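Local coordinates for histidine acid phosphatase (Bifidobacterium longum subsp. infantis, PDB 6RXD), which probably removes phosphate groups from inositol hexakisphosphate (phytate) and related inositol polyphosphates, as a histidine acid phosphatase of the MINPP type, at residues Y53-T65 / W264-C278. Residues are numbered along the deposited sequence; the frame is centred on the assembly and turned at random.
Sequences YKYDALLMRMAET and WYNTTDGTKKGGKNC
Trp264 lies with one indole face against helix 55-69, centred over Met62 CA. Met62, with CG anti to its backbone N (chi1 -179°), lays its methylene row across the six-membered ring: CG stands 3.7 Å from the ring centroid in a CH-pi contact, and SD follows obliquely as a Met-aromatic contact. At the indole edge, Trp264 NE1 donates a nearly straight bond of 2.9 Å to Thr65 OG1; the oxygen lies close to the ring plane, and this bond together with the packed face would hold the ring's rotation. Replacing the indole of Trp264 by the methyl of an alanine would probably open a gap beside Met62 and leave the Thr65 hydroxyl without its indole donor. Beyond Tyr265, whose carbonyl carbon meets Leu58 CD2, Asn266 reaches the start of the helix. Its ND2 donates to a lone pair of Tyr53 O at 3.0 Å, while OD1 rests 3.3 Å from Ala57 CB. The aliphatic part of Arg61 packs against the loop that follows, with CD 3.4 Å from Thr267 O and CB near Gly270 CA, where a side chain would be tight. Bends at chi2 and chi3 place the guanidinium between Glu64, whose two oxygens take NE and NH2 in a side-on salt bridge, and Tyr53 OH, which accepts from NH1 in plane. Arg61 NH1 and Asn277 ND2, 3.3 Å apart and not bonded to each other, share one water as acceptor; it donates to Asn266 OD1 and Thr267 O. Asn277 ND2 also meets the edge of the Tyr53 ring. Such helix-on-loop packing joins helix 55-69 to the small antiparallel sheet of 264-265 and 297-298, in the helical region of this branch 2 histidine phosphatase.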
loop_
_atom_site.group_PDB
_atom_site.type_symbol
_atom_site.label_atom_id
_atom_site.label_comp_id
_atom_site.label_asym_id
_atom_site.label_seq_id
_atom_site.Cartn_x
_atom_site.Cartn_y
_atom_site.Cartn_z
ATOM N N TYR A 53 15.684 -2.349 -12.878
ATOM C CA TYR A 53 16.996 -2.948 -12.672
ATOM C C TYR A 53 17.872 -1.888 -12.022
ATOM O O TYR A 53 18.443 -1.023 -12.702
ATOM C CB TYR A 53 17.560 -3.424 -14.020
ATOM C CG TYR A 53 18.885 -4.164 -13.958
ATOM C CD1 TYR A 53 19.079 -5.239 -13.094
ATOM C CD2 TYR A 53 19.936 -3.797 -14.786
ATOM C CE1 TYR A 53 20.309 -5.911 -13.046
ATOM C CE2 TYR A 53 21.148 -4.457 -14.754
ATOM C CZ TYR A 53 21.333 -5.515 -13.887
ATOM O OH TYR A 53 22.556 -6.161 -13.866
ATOM N N LYS A 54 17.959 -1.941 -10.698
ATOM C CA LYS A 54 18.515 -0.826 -9.937
ATOM C C LYS A 54 19.199 -1.302 -8.661
ATOM O O LYS A 54 20.433 -1.323 -8.597
ATOM C CB LYS A 54 17.418 0.200 -9.620
ATOM C CG LYS A 54 17.918 1.414 -8.841
ATOM C CD LYS A 54 16.793 2.424 -8.560
ATOM C CE LYS A 54 15.731 1.847 -7.632
ATOM N NZ LYS A 54 14.707 2.879 -7.279
ATOM N N TYR A 55 18.413 -1.676 -7.651
ATOM C CA TYR A 55 18.986 -2.162 -6.395
ATOM C C TYR A 55 19.774 -3.441 -6.647
ATOM O O TYR A 55 20.875 -3.637 -6.113
ATOM C CB TYR A 55 17.885 -2.448 -5.373
ATOM C CG TYR A 55 17.144 -1.213 -4.886
ATOM C CD1 TYR A 55 17.829 -0.050 -4.558
ATOM C CD2 TYR A 55 15.757 -1.215 -4.777
ATOM C CE1 TYR A 55 17.149 1.078 -4.112
ATOM C CE2 TYR A 55 15.066 -0.093 -4.338
ATOM C CZ TYR A 55 15.769 1.048 -4.008
ATOM O OH TYR A 55 15.083 2.161 -3.562
ATOM N N ASP A 56 19.193 -4.324 -7.452
ATOM C CA ASP A 56 19.874 -5.554 -7.831
ATOM C C ASP A 56 21.049 -5.297 -8.771
ATOM O O ASP A 56 22.088 -5.959 -8.676
ATOM C CB ASP A 56 18.887 -6.581 -8.433
ATOM C CG ASP A 56 18.055 -6.027 -9.597
ATOM O OD1 ASP A 56 17.571 -6.845 -10.409
ATOM O OD2 ASP A 56 17.842 -4.802 -9.705
ATOM N N ALA A 57 20.898 -4.311 -9.655
ATOM C CA ALA A 57 21.979 -3.943 -10.563
ATOM C C ALA A 57 23.180 -3.417 -9.785
ATOM O O ALA A 57 24.313 -3.876 -9.970
ATOM C CB ALA A 57 21.500 -2.896 -11.559
ATOM N N LEU A 58 22.929 -2.433 -8.927
ATOM C CA LEU A 58 24.021 -1.757 -8.236
ATOM C C LEU A 58 24.778 -2.705 -7.320
ATOM O O LEU A 58 26.011 -2.636 -7.221
ATOM C CB LEU A 58 23.498 -0.551 -7.445
ATOM C CG LEU A 58 23.114 0.673 -8.281
ATOM C CD1 LEU A 58 22.318 1.663 -7.452
ATOM C CD2 LEU A 58 24.369 1.326 -8.827
ATOM N N LEU A 59 24.051 -3.592 -6.638
ATOM C CA LEU A 59 24.715 -4.521 -5.749
ATOM C C LEU A 59 25.532 -5.563 -6.514
ATOM O O LEU A 59 26.564 -6.014 -6.030
ATOM C CB LEU A 59 23.728 -5.165 -4.775
ATOM C CG LEU A 59 23.233 -4.240 -3.654
ATOM C CD1 LEU A 59 22.149 -4.946 -2.880
ATOM C CD2 LEU A 59 24.378 -3.846 -2.707
ATOM N N MET A 60 25.086 -5.936 -7.713
ATOM C CA MET A 60 25.928 -6.784 -8.570
ATOM C C MET A 60 27.176 -6.059 -9.071
ATOM O O MET A 60 28.237 -6.661 -9.164
ATOM C CB MET A 60 25.147 -7.362 -9.758
ATOM C CG MET A 60 25.913 -8.463 -10.513
ATOM S SD MET A 60 26.133 -9.940 -9.488
ATOM C CE MET A 60 24.694 -10.905 -9.932
ATOM N N ARG A 61 27.072 -4.769 -9.389
ATOM C CA ARG A 61 28.276 -4.025 -9.764
ATOM C C ARG A 61 29.257 -3.990 -8.588
ATOM O O ARG A 61 30.468 -4.138 -8.771
ATOM C CB ARG A 61 27.927 -2.591 -10.207
ATOM C CG ARG A 61 26.902 -2.506 -11.347
ATOM C CD ARG A 61 27.452 -3.043 -12.683
ATOM N NE ARG A 61 27.326 -4.502 -12.801
ATOM C CZ ARG A 61 26.196 -5.137 -13.108
ATOM N NH1 ARG A 61 25.072 -4.458 -13.326
ATOM N NH2 ARG A 61 26.182 -6.463 -13.195
ATOM N N MET A 62 28.731 -3.831 -7.377
ATOM C CA MET A 62 29.569 -3.831 -6.179
ATOM C C MET A 62 30.216 -5.205 -6.001
ATOM O O MET A 62 31.408 -5.314 -5.666
ATOM C CB MET A 62 28.716 -3.467 -4.954
ATOM C CG MET A 62 29.472 -3.413 -3.637
ATOM S SD MET A 62 28.349 -2.876 -2.326
ATOM C CE MET A 62 29.495 -2.739 -0.959
ATOM N N ALA A 63 29.439 -6.252 -6.266
ATOM C CA ALA A 63 29.915 -7.617 -6.113
ATOM C C ALA A 63 31.045 -7.906 -7.081
ATOM O O ALA A 63 32.015 -8.589 -6.726
ATOM C CB ALA A 63 28.763 -8.606 -6.326
ATOM N N GLU A 64 30.932 -7.385 -8.303
ATOM C CA GLU A 64 31.966 -7.626 -9.303
ATOM C C GLU A 64 33.291 -6.985 -8.874
ATOM O O GLU A 64 34.369 -7.569 -9.051
ATOM C CB GLU A 64 31.499 -7.126 -10.679
ATOM C CG GLU A 64 30.368 -7.960 -11.262
ATOM C CD GLU A 64 29.564 -7.241 -12.328
ATOM O OE1 GLU A 64 29.762 -6.023 -12.528
ATOM O OE2 GLU A 64 28.717 -7.896 -12.970
ATOM N N THR A 65 33.211 -5.793 -8.291
ATOM C CA THR A 65 34.406 -5.122 -7.787
ATOM C C THR A 65 35.002 -5.873 -6.588
ATOM O O THR A 65 36.219 -6.072 -6.498
ATOM C CB THR A 65 34.082 -3.669 -7.414
ATOM O OG1 THR A 65 33.697 -2.964 -8.600
ATOM C CG2 THR A 65 35.303 -2.984 -6.802
ATOM N N TRP A 264 29.798 3.150 -7.107
ATOM C CA TRP A 264 29.215 2.398 -8.217
ATOM C C TRP A 264 28.022 3.096 -8.806
ATOM O O TRP A 264 27.157 3.570 -8.071
ATOM C CB TRP A 264 28.828 0.972 -7.784
ATOM C CG TRP A 264 30.020 0.184 -7.387
ATOM C CD1 TRP A 264 30.882 -0.472 -8.215
ATOM C CD2 TRP A 264 30.502 -0.022 -6.056
ATOM N NE1 TRP A 264 31.877 -1.073 -7.482
ATOM C CE2 TRP A 264 31.663 -0.818 -6.150
ATOM C CE3 TRP A 264 30.058 0.383 -4.791
ATOM C CZ2 TRP A 264 32.400 -1.204 -5.024
ATOM C CZ3 TRP A 264 30.782 -0.008 -3.675
ATOM C CH2 TRP A 264 31.939 -0.799 -3.799
ATOM N N TYR A 265 27.990 3.169 -10.134
ATOM C CA TYR A 265 26.850 3.724 -10.851
ATOM C C TYR A 265 26.136 2.623 -11.595
ATOM O O TYR A 265 26.707 1.569 -11.874
ATOM C CB TYR A 265 27.305 4.801 -11.848
ATOM C CG TYR A 265 27.895 6.011 -11.177
ATOM C CD1 TYR A 265 27.099 7.096 -10.847
ATOM C CD2 TYR A 265 29.247 6.056 -10.846
ATOM C CE1 TYR A 265 27.634 8.206 -10.208
ATOM C CE2 TYR A 265 29.790 7.173 -10.217
ATOM C CZ TYR A 265 28.974 8.235 -9.899
ATOM O OH TYR A 265 29.497 9.341 -9.273
ATOM N N ASN A 266 24.878 2.877 -11.924
ATOM C CA ASN A 266 24.050 1.882 -12.591
ATOM C C ASN A 266 24.313 1.848 -14.098
ATOM O O ASN A 266 23.449 2.187 -14.911
ATOM C CB ASN A 266 22.582 2.166 -12.282
ATOM C CG ASN A 266 21.672 1.034 -12.696
ATOM O OD1 ASN A 266 22.140 -0.041 -13.084
ATOM N ND2 ASN A 266 20.361 1.266 -12.624
ATOM N N THR A 267 25.520 1.414 -14.451
ATOM C CA THR A 267 25.966 1.352 -15.838
ATOM C C THR A 267 26.539 -0.032 -16.125
ATOM O O THR A 267 26.619 -0.873 -15.231
ATOM C CB THR A 267 27.055 2.386 -16.115
ATOM O OG1 THR A 267 28.204 2.092 -15.303
ATOM C CG2 THR A 267 26.552 3.796 -15.803
ATOM N N THR A 268 26.964 -0.250 -17.368
ATOM C CA THR A 268 27.463 -1.554 -17.791
ATOM C C THR A 268 28.657 -2.038 -16.972
ATOM O O THR A 268 28.776 -3.234 -16.711
ATOM C CB THR A 268 27.868 -1.553 -19.290
ATOM O OG1 THR A 268 28.761 -0.464 -19.530
ATOM C CG2 THR A 268 26.649 -1.391 -20.183
ATOM N N ASP A 269 29.530 -1.123 -16.564
ATOM C CA ASP A 269 30.720 -1.514 -15.803
ATOM C C ASP A 269 30.795 -0.913 -14.408
ATOM O O ASP A 269 31.843 -0.966 -13.759
ATOM C CB ASP A 269 32.005 -1.181 -16.572
ATOM C CG ASP A 269 32.191 0.309 -16.803
ATOM O OD1 ASP A 269 31.404 1.132 -16.285
ATOM O OD2 ASP A 269 33.147 0.673 -17.512
ATOM N N GLY A 270 29.691 -0.328 -13.956
ATOM C CA GLY A 270 29.622 0.235 -12.619
ATOM C C GLY A 270 30.276 1.596 -12.486
ATOM O O GLY A 270 30.309 2.160 -11.398
ATOM N N THR A 271 30.801 2.131 -13.586
ATOM C CA THR A 271 31.439 3.435 -13.534
ATOM C C THR A 271 30.637 4.484 -14.287
ATOM O O THR A 271 29.740 4.165 -15.078
ATOM C CB THR A 271 32.866 3.395 -14.114
ATOM O OG1 THR A 271 32.791 3.404 -15.545
ATOM C CG2 THR A 271 33.599 2.144 -13.638
ATOM N N LYS A 272 30.965 5.745 -14.046
ATOM C CA LYS A 272 30.237 6.846 -14.663
ATOM C C LYS A 272 30.382 6.841 -16.180
ATOM O O LYS A 272 29.472 7.257 -16.897
ATOM C CB LYS A 272 30.726 8.181 -14.109
ATOM C CG LYS A 272 29.747 9.325 -14.305
ATOM C CD LYS A 272 29.127 9.721 -12.970
ATOM C CE LYS A 272 28.323 10.998 -13.076
ATOM N NZ LYS A 272 28.688 12.002 -12.014
ATOM N N LYS A 273 31.518 6.354 -16.672
ATOM C CA LYS A 273 31.748 6.325 -18.118
ATOM C C LYS A 273 31.159 5.073 -18.779
ATOM O O LYS A 273 31.226 4.922 -20.003
ATOM C CB LYS A 273 33.244 6.481 -18.456
ATOM C CG LYS A 273 34.160 5.423 -17.841
ATOM C CD LYS A 273 34.300 4.214 -18.753
ATOM C CE LYS A 273 35.448 3.306 -18.334
ATOM N NZ LYS A 273 35.183 2.484 -17.120
ATOM N N GLY A 274 30.583 4.185 -17.975
ATOM C CA GLY A 274 29.930 3.012 -18.524
ATOM C C GLY A 274 28.693 3.396 -19.313
ATOM O O GLY A 274 28.254 4.546 -19.286
ATOM N N GLY A 275 28.120 2.425 -20.015
ATOM C CA GLY A 275 26.953 2.694 -20.827
ATOM C C GLY A 275 25.681 2.290 -20.127
ATOM O O GLY A 275 25.711 1.689 -19.050
ATOM N N LYS A 276 24.548 2.634 -20.726
ATOM C CA LYS A 276 23.252 2.200 -20.232
ATOM C C LYS A 276 23.226 0.683 -20.143
ATOM O O LYS A 276 23.698 0.014 -21.060
ATOM C CB LYS A 276 22.160 2.648 -21.194
ATOM C CG LYS A 276 20.830 2.762 -20.515
ATOM C CD LYS A 276 19.675 2.462 -21.435
ATOM C CE LYS A 276 18.415 2.518 -20.613
ATOM N NZ LYS A 276 18.759 2.105 -19.216
ATOM N N ASN A 277 22.681 0.145 -19.062
ATOM C CA ASN A 277 22.700 -1.300 -18.867
ATOM C C ASN A 277 21.300 -1.900 -18.894
ATOM O O ASN A 277 20.301 -1.190 -18.787
ATOM C CB ASN A 277 23.415 -1.643 -17.551
ATOM C CG ASN A 277 23.990 -3.043 -17.543
ATOM O OD1 ASN A 277 24.082 -3.698 -18.582
ATOM N ND2 ASN A 277 24.398 -3.508 -16.363
ATOM N N CYS A 278 21.240 -3.212 -19.072
ATOM C CA CYS A 278 19.980 -3.942 -19.096
ATOM C C CYS A 278 20.174 -5.228 -18.305
ATOM O O CYS A 278 21.243 -5.830 -18.372
ATOM C CB CYS A 278 19.599 -4.270 -20.542
ATOM S SG CYS A 278 18.006 -5.094 -20.764
HETATM O O HOH W 1 24.347 -1.698 -13.905
HETATM O O HOH W 2 31.497 -2.915 -10.900
HETATM O O HOH W 3 31.559 -4.335 -13.055
#